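Local coordinates for protein ORF98 PTP-2 (Cydia pomonella granulosis virus, PDB 6I28) that probably removes phosphate from phosphotyrosine and phosphoserine or phosphothreonine of protein substrates, as a viral member of the dual-specificity phosphatase family, at residues Y9-I14 against T99-C104; Q16-G21 against T113-Y118; D61-H66 against H94-T99; M84-L89 against M120-I125; Q132-Y135 against A139-P142. All blocks are in the same frame, centred on the assembly; numbering follows the deposited sequence. Where two conformers were deposited one is given.

Interaction 1. Residues Y9-I14 against T99-C104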
# COMPACT_ATOMS: atom_id res chain seq x y z
N TYR A 9 -7.06 14.11 8.97
CA TYR A 9 -6.87 13.37 7.72
C TYR A 9 -7.05 11.89 8.03
O TYR A 9 -6.55 11.39 9.04
CB TYR A 9 -5.50 13.70 7.11
CG TYR A 9 -5.09 12.78 6.01
CD1 TYR A 9 -5.69 12.81 4.76
CD2 TYR A 9 -4.09 11.86 6.22
CE1 TYR A 9 -5.28 11.91 3.75
CE2 TYR A 9 -3.71 10.96 5.26
CZ TYR A 9 -4.28 10.98 4.02
OH TYR A 9 -3.88 10.07 3.05
N ASP A 10 -7.79 11.19 7.18
CA ASP A 10 -8.21 9.82 7.45
C ASP A 10 -7.14 8.88 6.91
O ASP A 10 -7.14 8.47 5.72
CB ASP A 10 -9.57 9.53 6.84
CG ASP A 10 -9.88 8.04 6.81
OD1 ASP A 10 -9.71 7.38 7.87
OD2 ASP A 10 -10.26 7.53 5.72
N ALA A 11 -6.23 8.52 7.81
CA ALA A 11 -5.22 7.50 7.60
C ALA A 11 -4.93 6.81 8.93
O ALA A 11 -5.08 7.40 10.01
CB ALA A 11 -3.96 8.12 7.01
N THR A 12 -4.48 5.58 8.83
CA THR A 12 -4.30 4.70 9.98
C THR A 12 -2.90 4.09 9.97
O THR A 12 -2.42 3.64 8.91
CB THR A 12 -5.35 3.60 9.95
OG1 THR A 12 -6.63 4.15 9.64
CG2 THR A 12 -5.40 2.90 11.28
N ARG A 13 -2.25 4.07 11.13
CA ARG A 13 -1.01 3.33 11.24
C ARG A 13 -1.31 1.84 11.21
O ARG A 13 -2.09 1.35 12.04
CB ARG A 13 -0.24 3.66 12.52
CG ARG A 13 1.13 2.92 12.54
CD ARG A 13 1.97 3.20 13.79
NE ARG A 13 2.68 4.49 13.78
CZ ARG A 13 3.80 4.72 13.12
NH1 ARG A 13 4.34 3.76 12.39
NH2 ARG A 13 4.40 5.89 13.19
N ILE A 14 -0.70 1.13 10.26
CA ILE A 14 -0.90 -0.31 10.13
C ILE A 14 0.15 -1.11 10.93
O ILE A 14 -0.18 -2.10 11.59
CB ILE A 14 -0.87 -0.70 8.63
CG1 ILE A 14 -1.96 0.03 7.83
CG2 ILE A 14 -1.04 -2.23 8.44
CD1 ILE A 14 -3.36 -0.11 8.46
N THR A 99 9.23 5.57 7.25
CA THR A 99 7.85 5.07 7.25
C THR A 99 7.14 5.55 5.99
O THR A 99 7.50 6.58 5.40
CB THR A 99 7.10 5.50 8.50
OG1 THR A 99 7.01 6.90 8.53
CG2 THR A 99 7.78 5.08 9.74
N VAL A 100 6.13 4.81 5.56
CA VAL A 100 5.48 5.09 4.28
C VAL A 100 3.98 5.26 4.50
O VAL A 100 3.34 4.42 5.14
CB VAL A 100 5.72 3.96 3.26
CG1 VAL A 100 5.20 4.32 1.91
CG2 VAL A 100 7.18 3.64 3.11
N LEU A 101 3.42 6.33 3.94
CA LEU A 101 1.98 6.50 3.81
C LEU A 101 1.61 6.04 2.39
O LEU A 101 2.04 6.64 1.42
CB LEU A 101 1.53 7.94 4.03
CG LEU A 101 0.10 8.20 3.57
CD1 LEU A 101 -0.93 7.28 4.36
CD2 LEU A 101 -0.28 9.68 3.65
N ILE A 102 0.81 4.99 2.29
CA ILE A 102 0.21 4.55 1.04
C ILE A 102 -1.25 5.02 1.01
O ILE A 102 -2.04 4.75 1.92
CB ILE A 102 0.26 3.03 0.86
CG1 ILE A 102 1.67 2.43 1.01
CG2 ILE A 102 -0.34 2.65 -0.53
CD1 ILE A 102 1.59 0.94 1.37
N HIS A 103 -1.62 5.78 0.01
CA HIS A 103 -2.97 6.34 -0.03
C HIS A 103 -3.59 6.22 -1.42
O HIS A 103 -2.90 6.24 -2.46
CB HIS A 103 -3.01 7.82 0.41
CG HIS A 103 -2.69 8.81 -0.67
ND1 HIS A 103 -3.64 9.39 -1.49
CD2 HIS A 103 -1.49 9.33 -1.07
CE1 HIS A 103 -3.05 10.23 -2.33
NE2 HIS A 103 -1.75 10.21 -2.10
N CYS A 104 -4.90 6.14 -1.44
CA CYS A 104 -5.72 6.28 -2.63
C CYS A 104 -6.77 7.34 -2.34
O CYS A 104 -6.43 8.42 -1.80
CB CYS A 104 -6.30 4.93 -3.05
SG CYS A 104 -7.17 3.96 -1.83
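His-103, which meets Tyr-9 across the contact, has both ring nitrogens engaged: ND1 donates to Cys-104 O at 3.0 Å with an N-H...O angle of 162°, and NE2 is hydrogen-bonded to Ser-44 OG. The ND1 bond lies close to the imidazole plane and arrives on a carbonyl lone pair. Together the two bonds should fix the rotation of the ring. His-103 and Cys-104 open the HCX5R signature of protein tyrosine phosphatases, where strand 100-103 runs into the phosphate-binding P-loop; Cys-104 is probably the nucleophile, as in relatives. Strand 11-13 lies two places away in the sheet, with strand 18-21 between, so side chains alone span the gap, and the Ala-11 and His-103 CA atoms are 8.0 Å apart. Tyr-9 does most of the reaching. Its CG is anti to the backbone N (chi1 167°), and the long ring approaches Leu-101 from the opposite direction, with CE2 4.0 Å from Leu-101 CD2. The two methyls of that leucine divide the work: CD2 meets the tyrosine, while CD1 lies 4.1 Å from Ala-11 CB. Met-30 and Phe-33 of helix 27-36 pack on the same cluster, placing it between the sheet and this helix. At the far end of the tyrosine the hydroxyl is hydrogen-bonded to Gly-22 O, which anchors the ring while its oxygen is in van der Waals contact with both partners: Tyr-9 OH is 3.7 Å from Leu-101 CD2 and 3.6 Å from His-103 CB.

Interaction 2. Residues Q16-G21 against T113-Y118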
# COMPACT_ATOMS: atom_id res chain seq x y z
N GLN A 16 4.78 -0.67 12.23
CA GLN A 16 5.82 0.33 12.48
C GLN A 16 6.30 0.98 11.20
O GLN A 16 6.91 2.04 11.27
CB GLN A 16 6.99 -0.30 13.23
CG GLN A 16 6.83 -0.22 14.77
CD GLN A 16 6.16 1.09 15.31
OE1 GLN A 16 5.15 1.05 16.03
NE2 GLN A 16 6.72 2.24 14.94
N ASP A 17 6.02 0.40 10.03
CA ASP A 17 6.53 0.91 8.75
C ASP A 17 5.50 1.58 7.86
O ASP A 17 5.89 2.33 6.95
CB ASP A 17 7.13 -0.24 7.90
CG ASP A 17 8.18 -1.02 8.60
OD1 ASP A 17 9.06 -0.39 9.25
OD2 ASP A 17 8.13 -2.33 8.55
N LEU A 18 4.20 1.31 8.05
CA LEU A 18 3.18 1.63 7.06
C LEU A 18 1.98 2.33 7.67
O LEU A 18 1.50 1.93 8.73
CB LEU A 18 2.64 0.35 6.38
CG LEU A 18 3.59 -0.46 5.53
CD1 LEU A 18 2.84 -1.67 5.02
CD2 LEU A 18 4.20 0.37 4.37
N PHE A 19 1.52 3.38 6.98
CA PHE A 19 0.19 3.99 7.08
C PHE A 19 -0.62 3.74 5.81
O PHE A 19 -0.07 3.66 4.70
CB PHE A 19 0.27 5.50 7.32
CG PHE A 19 0.97 5.89 8.57
CD1 PHE A 19 2.34 5.86 8.68
CD2 PHE A 19 0.24 6.31 9.66
CE1 PHE A 19 2.94 6.24 9.85
CE2 PHE A 19 0.86 6.69 10.82
CZ PHE A 19 2.19 6.64 10.91
N VAL A 20 -1.93 3.60 5.98
CA VAL A 20 -2.87 3.52 4.85
C VAL A 20 -3.99 4.56 5.04
O VAL A 20 -4.54 4.71 6.14
CB VAL A 20 -3.50 2.13 4.71
CG1 VAL A 20 -4.59 2.21 3.68
CG2 VAL A 20 -2.49 1.11 4.42
N GLY A 21 -4.31 5.29 3.99
CA GLY A 21 -5.37 6.26 4.08
C GLY A 21 -5.92 6.66 2.74
O GLY A 21 -5.59 6.07 1.70
N THR A 113 -4.62 -2.79 -0.83
CA THR A 113 -4.08 -3.90 -1.60
C THR A 113 -2.56 -3.91 -1.57
O THR A 113 -1.93 -4.94 -1.33
CB THR A 113 -4.64 -3.84 -3.01
OG1 THR A 113 -6.04 -4.20 -2.99
CG2 THR A 113 -3.94 -4.83 -3.99
N LEU A 114 -1.92 -2.76 -1.80
CA LEU A 114 -0.46 -2.74 -1.73
C LEU A 114 0.07 -3.00 -0.33
O LEU A 114 1.11 -3.68 -0.18
CB LEU A 114 0.08 -1.41 -2.26
CG LEU A 114 1.60 -1.17 -2.27
CD1 LEU A 114 2.30 -2.25 -3.06
CD2 LEU A 114 1.93 0.23 -2.82
N ALA A 115 -0.57 -2.43 0.70
CA ALA A 115 -0.14 -2.69 2.08
C ALA A 115 -0.22 -4.17 2.40
O ALA A 115 0.73 -4.75 2.96
CB ALA A 115 -0.97 -1.86 3.03
N ILE A 116 -1.32 -4.81 2.01
CA ILE A 116 -1.52 -6.23 2.31
C ILE A 116 -0.45 -7.04 1.61
O ILE A 116 0.12 -7.96 2.18
CB ILE A 116 -2.94 -6.67 1.92
CG1 ILE A 116 -4.01 -6.07 2.86
CG2 ILE A 116 -3.07 -8.23 1.89
CD1 ILE A 116 -5.48 -6.41 2.52
N TYR A 117 -0.13 -6.67 0.37
CA TYR A 117 0.85 -7.43 -0.40
C TYR A 117 2.24 -7.26 0.20
O TYR A 117 3.00 -8.24 0.31
CB TYR A 117 0.87 -6.94 -1.84
CG TYR A 117 1.93 -7.68 -2.68
CD1 TYR A 117 1.91 -9.01 -2.84
CD2 TYR A 117 2.94 -6.98 -3.30
CE1 TYR A 117 2.87 -9.70 -3.61
CE2 TYR A 117 3.91 -7.60 -4.07
CZ TYR A 117 3.89 -8.96 -4.23
OH TYR A 117 4.84 -9.63 -4.99
N TYR A 118 2.61 -6.03 0.58
CA TYR A 118 3.85 -5.85 1.29
C TYR A 118 3.96 -6.72 2.51
O TYR A 118 5.00 -7.33 2.73
CB TYR A 118 4.07 -4.38 1.64
CG TYR A 118 5.40 -4.14 2.27
CD1 TYR A 118 6.52 -4.01 1.45
CD2 TYR A 118 5.59 -4.11 3.66
CE1 TYR A 118 7.75 -3.83 1.97
CE2 TYR A 118 6.89 -3.88 4.18
CZ TYR A 118 7.96 -3.77 3.31
OH TYR A 118 9.26 -3.58 3.74
O HOH W 1 9.29 -4.54 6.29
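Val-20 CG2 presses on Ala-115 CB at 3.6 Å, the tightest touch between strand 18-21 and the 113-118 part of helix 110-123. Two residues earlier on the strand, Leu-18 sends its CD1 methyl into the corner made by Ala-115 and Tyr-118, residues one helical turn apart: Leu-18 CD1 is 3.9 Å from Tyr-118 CD2 and 4.3 Å from Ala-115 CB. With chi2 at 178° the leucine chain is extended as far as CD1, which carries that methyl to the tyrosine ring, met obliquely. With only an alanine methyl at the crossing, the axes of the two short segments approach to 9.4 Å, running nearly antiparallel at 155°. This is one layer of the alpha/beta phosphatase fold: helix 110-123, which follows the P-loop, covers one face of the central sheet, and Leu-18 and Val-20 point to it while Phe-19 between them points to the other face. Further out, a water links the polar ends. The water oxygen is 2.7 Å from Tyr-118 OH. Its bond to Asp-17 OD2 is weak, 3.4 Å long. Phe-86 and Ile-93 of helix 82-95 pack against the Tyr-118 ring, and Val-100 and Ile-102 of the neighbouring strand touch Leu-18.

Interaction 3. Residues D61-H66 against H94-T99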
# COMPACT_ATOMS: atom_id res chain seq x y z
N ASP A 61 13.08 14.75 -3.43
CA ASP A 61 13.08 13.94 -4.64
C ASP A 61 13.23 12.47 -4.28
O ASP A 61 14.16 12.09 -3.56
CB ASP A 61 14.22 14.36 -5.57
CG ASP A 61 13.99 15.71 -6.22
OD1 ASP A 61 12.82 16.08 -6.46
OD2 ASP A 61 14.99 16.38 -6.49
N GLY A 62 12.30 11.66 -4.76
CA GLY A 62 12.38 10.27 -4.58
C GLY A 62 11.54 9.76 -3.44
O GLY A 62 11.33 8.56 -3.36
N ASP A 63 11.09 10.65 -2.56
CA ASP A 63 10.28 10.24 -1.42
C ASP A 63 8.79 10.36 -1.68
O ASP A 63 7.99 10.00 -0.78
CB ASP A 63 10.64 11.01 -0.15
CG ASP A 63 12.02 10.66 0.38
OD1 ASP A 63 12.56 9.58 0.04
OD2 ASP A 63 12.60 11.49 1.09
N HIS A 64 8.39 10.66 -2.90
CA HIS A 64 6.97 10.67 -3.25
C HIS A 64 6.81 10.01 -4.61
O HIS A 64 7.30 10.53 -5.62
CB HIS A 64 6.41 12.08 -3.26
CG HIS A 64 4.92 12.13 -3.32
ND1 HIS A 64 4.19 13.26 -2.99
CD2 HIS A 64 4.01 11.18 -3.65
CE1 HIS A 64 2.91 12.99 -3.12
NE2 HIS A 64 2.77 11.73 -3.52
N LEU A 65 6.20 8.85 -4.62
CA LEU A 65 5.93 8.02 -5.78
C LEU A 65 4.45 8.03 -6.10
O LEU A 65 3.61 7.86 -5.22
CB LEU A 65 6.35 6.58 -5.49
CG LEU A 65 6.21 5.53 -6.60
CD1 LEU A 65 7.01 6.06 -7.77
CD2 LEU A 65 6.71 4.16 -6.21
N HIS A 66 4.14 8.13 -7.37
CA HIS A 66 2.78 8.09 -7.90
C HIS A 66 2.68 6.99 -8.94
O HIS A 66 3.51 6.93 -9.85
CB HIS A 66 2.41 9.45 -8.54
CG HIS A 66 1.12 9.43 -9.31
ND1 HIS A 66 1.02 9.86 -10.62
CD2 HIS A 66 -0.12 9.00 -8.95
CE1 HIS A 66 -0.23 9.72 -11.03
NE2 HIS A 66 -0.93 9.19 -10.05
N HIS A 94 13.78 -0.51 4.46
CA HIS A 94 14.98 -1.19 4.94
C HIS A 94 16.27 -0.43 4.66
O HIS A 94 17.21 -0.50 5.47
CB HIS A 94 15.03 -2.59 4.31
CG HIS A 94 14.02 -3.51 4.88
ND1 HIS A 94 12.79 -3.71 4.29
CD2 HIS A 94 14.00 -4.19 6.05
CE1 HIS A 94 12.08 -4.53 5.04
NE2 HIS A 94 12.79 -4.83 6.11
N ASN A 95 16.41 0.22 3.52
CA ASN A 95 17.67 0.89 3.24
C ASN A 95 17.68 2.35 3.66
O ASN A 95 18.75 2.89 4.00
CB ASN A 95 17.99 0.76 1.76
CG ASN A 95 18.24 -0.70 1.35
OD1 ASN A 95 17.63 -1.23 0.42
ND2 ASN A 95 19.11 -1.36 2.08
N GLU A 96 16.54 3.02 3.64
CA GLU A 96 16.49 4.42 4.01
C GLU A 96 15.70 4.65 5.27
O GLU A 96 15.69 5.77 5.77
CB GLU A 96 15.87 5.26 2.90
CG GLU A 96 16.50 4.99 1.60
CD GLU A 96 16.12 5.96 0.52
OE1 GLU A 96 15.20 6.76 0.76
OE2 GLU A 96 16.78 5.94 -0.56
N HIS A 97 15.21 3.61 5.94
CA HIS A 97 14.60 3.67 7.29
C HIS A 97 13.46 4.68 7.44
O HIS A 97 13.34 5.27 8.51
CB HIS A 97 15.69 4.01 8.31
CG HIS A 97 16.79 3.01 8.32
ND1 HIS A 97 18.01 3.27 7.79
CD2 HIS A 97 16.83 1.74 8.77
CE1 HIS A 97 18.76 2.21 7.90
NE2 HIS A 97 18.07 1.27 8.50
N LYS A 98 12.60 4.78 6.44
CA LYS A 98 11.48 5.68 6.41
C LYS A 98 10.20 4.90 6.63
O LYS A 98 10.12 3.71 6.31
CB LYS A 98 11.49 6.39 5.06
CG LYS A 98 12.68 7.42 4.92
CD LYS A 98 12.93 7.74 3.48
CE LYS A 98 14.01 8.84 3.40
NZ LYS A 98 14.51 9.04 1.99
N THR A 99 9.23 5.57 7.25
CA THR A 99 7.85 5.07 7.25
C THR A 99 7.14 5.55 5.99
O THR A 99 7.50 6.58 5.40
CB THR A 99 7.10 5.50 8.50
OG1 THR A 99 7.01 6.90 8.53
CG2 THR A 99 7.78 5.08 9.74
O HOH W 2 15.22 11.23 0.87
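Lys-98 and Asp-63 are joined by a salt bridge centred on the lysine ammonium. Lys-98 NZ donates to Asp-63 OD1 at 2.8 Å, on the syn side of that oxygen and somewhat out of the carboxylate plane; a second, weak bond reaches Asp-63 OD2 at 3.2 Å. Within its own segment the same NZ binds Glu-96 OE1 at 2.7 Å, this time from the anti side and further tilted from the plane. The lysine chain is extended beyond CG and meets the aspartate side chain at about a right angle. Water adds a further link: one molecule accepts from Lys-98 NZ and donates to Asp-63 OD2, both at 2.6 Å. By backbone, the contact joins the turn before strand 64-68, at the edge of the sheet, to the turn after helix 82-95, where His-97 leaves the helix with positive phi. Like charges also lie near one another, with Asp-63 OD1 only 3.9 Å from Glu-96 OE1. Lys-92 NZ forms salt bridges to those same two oxygens, so two lysines serve two carboxylates. Such a network probably offsets the repulsion between the acids and would be expected to keep both ionised.

Interaction 4. Residues M84-L89 against M120-I125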
# COMPACT_ATOMS: atom_id res chain seq x y z
N MET A 84 7.51 -3.19 -8.92
CA MET A 84 8.18 -1.91 -8.71
C MET A 84 7.72 -1.27 -7.39
O MET A 84 8.53 -0.82 -6.58
CB MET A 84 7.90 -0.99 -9.91
CG MET A 84 8.56 0.39 -9.85
SD MET A 84 7.61 1.53 -8.79
CE MET A 84 6.20 1.91 -9.85
N LEU A 85 6.42 -1.33 -7.10
CA LEU A 85 5.93 -0.72 -5.88
C LEU A 85 6.49 -1.44 -4.65
O LEU A 85 6.89 -0.82 -3.67
CB LEU A 85 4.41 -0.77 -5.86
CG LEU A 85 3.76 0.29 -6.78
CD1 LEU A 85 2.31 -0.08 -7.01
CD2 LEU A 85 3.89 1.72 -6.18
N PHE A 86 6.44 -2.77 -4.67
CA PHE A 86 7.04 -3.52 -3.57
C PHE A 86 8.49 -3.15 -3.31
O PHE A 86 8.88 -2.94 -2.15
CB PHE A 86 6.93 -5.03 -3.79
CG PHE A 86 7.57 -5.83 -2.68
CD1 PHE A 86 6.89 -6.10 -1.51
CD2 PHE A 86 8.91 -6.20 -2.76
CE1 PHE A 86 7.49 -6.77 -0.51
CE2 PHE A 86 9.50 -6.85 -1.73
CZ PHE A 86 8.76 -7.19 -0.64
N ASN A 87 9.29 -3.09 -4.37
CA ASN A 87 10.71 -2.79 -4.24
C ASN A 87 10.92 -1.39 -3.74
O ASN A 87 11.81 -1.15 -2.92
CB ASN A 87 11.39 -3.01 -5.55
CG ASN A 87 11.54 -4.45 -5.86
OD1 ASN A 87 11.74 -5.25 -4.98
ND2 ASN A 87 11.43 -4.79 -7.13
N TYR A 88 10.08 -0.44 -4.16
CA TYR A 88 10.15 0.91 -3.60
C TYR A 88 9.90 0.90 -2.10
O TYR A 88 10.68 1.45 -1.30
CB TYR A 88 9.15 1.79 -4.31
CG TYR A 88 9.17 3.22 -3.87
CD1 TYR A 88 10.10 4.13 -4.40
CD2 TYR A 88 8.29 3.68 -2.91
CE1 TYR A 88 10.08 5.41 -3.99
CE2 TYR A 88 8.27 4.99 -2.51
CZ TYR A 88 9.17 5.87 -3.06
OH TYR A 88 9.12 7.17 -2.60
N LEU A 89 8.84 0.21 -1.67
CA LEU A 89 8.60 0.16 -0.23
C LEU A 89 9.78 -0.48 0.51
O LEU A 89 10.21 0.01 1.55
CB LEU A 89 7.34 -0.64 0.01
CG LEU A 89 6.03 0.03 -0.47
CD1 LEU A 89 4.94 -1.08 -0.39
CD2 LEU A 89 5.63 1.21 0.31
N MET A 120 2.17 -9.64 3.11
CA MET A 120 2.22 -11.00 2.62
C MET A 120 3.63 -11.38 2.21
O MET A 120 4.13 -12.43 2.61
CB MET A 120 1.29 -11.18 1.41
CG MET A 120 -0.15 -11.00 1.67
SD MET A 120 -1.11 -11.01 0.15
CE MET A 120 -0.55 -12.52 -0.61
N ARG A 121 4.33 -10.49 1.53
CA ARG A 121 5.58 -10.90 0.94
C ARG A 121 6.77 -10.77 1.90
O ARG A 121 7.67 -11.61 1.89
CB ARG A 121 5.84 -10.06 -0.32
CG ARG A 121 7.17 -10.37 -0.99
CD ARG A 121 7.17 -9.86 -2.41
NE ARG A 121 8.51 -9.71 -2.98
CZ ARG A 121 8.74 -9.33 -4.25
NH1 ARG A 121 7.75 -9.09 -5.07
NH2 ARG A 121 9.98 -9.19 -4.68
N THR A 122 6.77 -9.76 2.75
CA THR A 122 7.84 -9.65 3.74
C THR A 122 7.68 -10.68 4.85
O THR A 122 8.68 -11.11 5.45
CB THR A 122 7.90 -8.22 4.34
OG1 THR A 122 6.66 -7.83 4.98
CG2 THR A 122 8.33 -7.16 3.26
N ASN A 123 6.47 -11.14 5.11
CA ASN A 123 6.25 -12.14 6.16
C ASN A 123 6.06 -13.53 5.60
O ASN A 123 6.09 -14.49 6.36
CB ASN A 123 5.05 -11.74 7.01
CG ASN A 123 5.35 -10.57 7.91
OD1 ASN A 123 5.94 -10.73 8.97
ND2 ASN A 123 5.00 -9.39 7.47
N GLN A 124 5.92 -13.67 4.28
CA GLN A 124 5.61 -14.93 3.63
C GLN A 124 4.40 -15.56 4.31
O GLN A 124 4.46 -16.65 4.89
CB GLN A 124 6.81 -15.87 3.64
CG GLN A 124 7.89 -15.38 2.75
CD GLN A 124 7.51 -15.50 1.30
OE1 GLN A 124 7.24 -16.59 0.81
NE2 GLN A 124 7.53 -14.38 0.60
N ILE A 125 3.28 -14.82 4.25
CA ILE A 125 2.00 -15.28 4.77
C ILE A 125 0.94 -15.04 3.70
O ILE A 125 1.10 -14.21 2.82
CB ILE A 125 1.59 -14.59 6.10
CG1 ILE A 125 1.37 -13.09 5.94
CG2 ILE A 125 2.66 -14.77 7.16
CD1 ILE A 125 1.04 -12.33 7.28
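Arg-121 lays its side chain over one face of the Phe-86 ring, joining helix 110-123 to helix 82-95. A chi1 of 178° swings the chain away from its own backbone nitrogen, and it stays extended to NE, so methylenes and guanidinium follow one another across the aromatic face. CD sits 3.6 Å from the ring centroid, close to the normal, in a CH-pi contact. NE comes next, displaced toward the rim and 3.3 Å from Phe-86 CE2. The guanidinium then stacks on the ring, centres 3.9 Å apart and planes at 19°, with Phe-86 CD2 beneath the middle of the flat cation. This combines an offset stack with a cation-pi interaction. Beyond the ring, NH1 is held by a salt bridge to Glu-83 and a hydrogen bond to Tyr-117 OH, which should fix how the flat group is turned. Thr-122 adds a methyl, its CG2 3.9 Å from Phe-86 CE1 and meeting the ring obliquely, while its hydroxyl is hydrogen-bonded to Tyr-118 O. Gln-124 leaves the helix with positive phi and folds back: its NE2 donates to Arg-121 O at 3.1 Å and 164°, in the carbonyl plane on a lone pair. Ile-125 N reaches back to Met-120 O at 3.0 Å, closing the helix end round Gln-124. The whole is a helix-helix contact beside the central sheet of the phosphatase domain, built on an arginine-aromatic cation-pi stack.

Interaction 5. Residues Q132-Y135 against A139-P142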
# COMPACT_ATOMS: atom_id res chain seq x y z
N GLN A 132 -6.50 -10.06 7.50
CA GLN A 132 -6.99 -9.90 8.87
C GLN A 132 -6.07 -9.01 9.71
O GLN A 132 -6.57 -8.19 10.48
CB GLN A 132 -7.20 -11.26 9.53
CG GLN A 132 -8.21 -12.17 8.80
CD GLN A 132 -9.69 -11.74 9.00
OE1 GLN A 132 -10.56 -12.05 8.17
NE2 GLN A 132 -9.96 -11.01 10.07
N TYR A 133 -4.75 -9.14 9.57
CA TYR A 133 -3.87 -8.26 10.34
C TYR A 133 -4.16 -6.80 10.01
O TYR A 133 -4.36 -5.96 10.91
CB TYR A 133 -2.38 -8.59 10.09
CG TYR A 133 -1.47 -7.72 10.94
CD1 TYR A 133 -1.11 -8.08 12.24
CD2 TYR A 133 -1.01 -6.48 10.45
CE1 TYR A 133 -0.31 -7.27 13.03
CE2 TYR A 133 -0.20 -5.65 11.24
CZ TYR A 133 0.15 -6.05 12.53
OH TYR A 133 0.94 -5.21 13.31
N VAL A 134 -4.17 -6.46 8.72
CA VAL A 134 -4.44 -5.07 8.34
C VAL A 134 -5.83 -4.63 8.78
O VAL A 134 -6.02 -3.50 9.23
CB VAL A 134 -4.23 -4.85 6.83
CG1 VAL A 134 -4.79 -3.51 6.49
CG2 VAL A 134 -2.79 -5.09 6.48
N TYR A 135 -6.84 -5.52 8.65
CA TYR A 135 -8.22 -5.15 8.92
C TYR A 135 -8.43 -4.90 10.40
O TYR A 135 -9.26 -4.07 10.77
CB TYR A 135 -9.17 -6.27 8.47
CG TYR A 135 -10.64 -5.90 8.52
CD1 TYR A 135 -11.39 -6.08 9.69
CD2 TYR A 135 -11.29 -5.39 7.41
CE1 TYR A 135 -12.74 -5.75 9.73
CE2 TYR A 135 -12.65 -5.06 7.44
CZ TYR A 135 -13.36 -5.23 8.60
OH TYR A 135 -14.68 -4.90 8.64
N ALA A 139 -10.44 -0.94 8.95
CA ALA A 139 -11.40 -1.69 8.14
C ALA A 139 -11.10 -1.43 6.67
O ALA A 139 -11.29 -0.33 6.19
CB ALA A 139 -12.83 -1.29 8.48
N VAL A 140 -10.61 -2.43 5.96
CA VAL A 140 -10.34 -2.33 4.53
C VAL A 140 -11.20 -3.35 3.80
O VAL A 140 -11.75 -4.28 4.41
CB VAL A 140 -8.83 -2.55 4.24
CG1 VAL A 140 -8.02 -1.48 4.89
CG2 VAL A 140 -8.43 -3.94 4.79
N HIS A 141 -11.34 -3.16 2.50
CA HIS A 141 -12.20 -4.00 1.68
C HIS A 141 -11.71 -3.96 0.23
O HIS A 141 -12.28 -3.26 -0.61
CB HIS A 141 -13.66 -3.56 1.76
CG HIS A 141 -14.63 -4.59 1.28
ND1 HIS A 141 -15.52 -4.36 0.25
CD2 HIS A 141 -14.84 -5.87 1.67
CE1 HIS A 141 -16.25 -5.44 0.04
NE2 HIS A 141 -15.86 -6.37 0.89
N PRO A 142 -10.66 -4.71 -0.09
CA PRO A 142 -10.15 -4.71 -1.47
C PRO A 142 -11.19 -5.23 -2.44
O PRO A 142 -11.90 -6.21 -2.16
CB PRO A 142 -8.92 -5.62 -1.40
CG PRO A 142 -8.50 -5.59 0.04
CD PRO A 142 -9.81 -5.52 0.80
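Tyr-135, near the end of helix 127-137, and Ala-139, just past it, have CA atoms 4.8 Å apart: the chain turns back so that 139-142, with no regular structure, passes beside the last turns of the helix. A trans chi1 (-172°) lays the tyrosine ring along this returning backbone. One ring face receives Ala-139 CA, which stands 4.0 Å from the centroid at 24° off the normal and offset toward the rim, a CH-pi contact. The alanine methyl touches the same ring, with CB 3.9 Å from Tyr-135 CE2. At the ring edge and in its plane comes Val-140 O, 3.2 Å from Tyr-135 CD2, so the polarised rim carbons face a carbonyl oxygen. On the inner side, Val-134 CG1 meets Val-140 CG2 at 4.0 Å, the two valines crossing at about a right angle. That Val-140 methyl also lies 4.1 Å from Tyr-135 CD2, joining the buried valine pair to the more exposed ring. Ile-116 and Ile-119 of helix 110-123 pack on Val-134, and Ala-112 on Val-140. Farther along, the backbone of His-141 is hydrogen-bonded to Val-108, within the HCX5R signature. The arrangement is a turn between helices 127-137 and 144-151 that folds back on the first of them and runs beside the P-loop of the dual-specificity phosphatase fold.

Overall arrangement
Interactions 1 and 2 lie on opposite faces of the same sheet, centres 8 Å apart, and are tied through strand 18-21, which bonds to strands on both sides: Val-100 O to Phe-19 N and Thr-12 N to Val-20 O, both probable hydrogen bonds of 2.8 Å. Helix 110-123 joins interaction 2 to interaction 4, centres 9 Å apart, where Leu-114 packs on Leu-85 and Leu-89. Interaction 5 adds the next helix, with Val-134 and Pro-142 against Ile-116 and Thr-113. Peripheral interaction 3 reaches interaction 4 through Tyr-88 OH to Gly-62 O. The P-loop begins in interaction 1 and runs beside interaction 5; a bound calcium ion lies about 8 Å from the His-103 side chain.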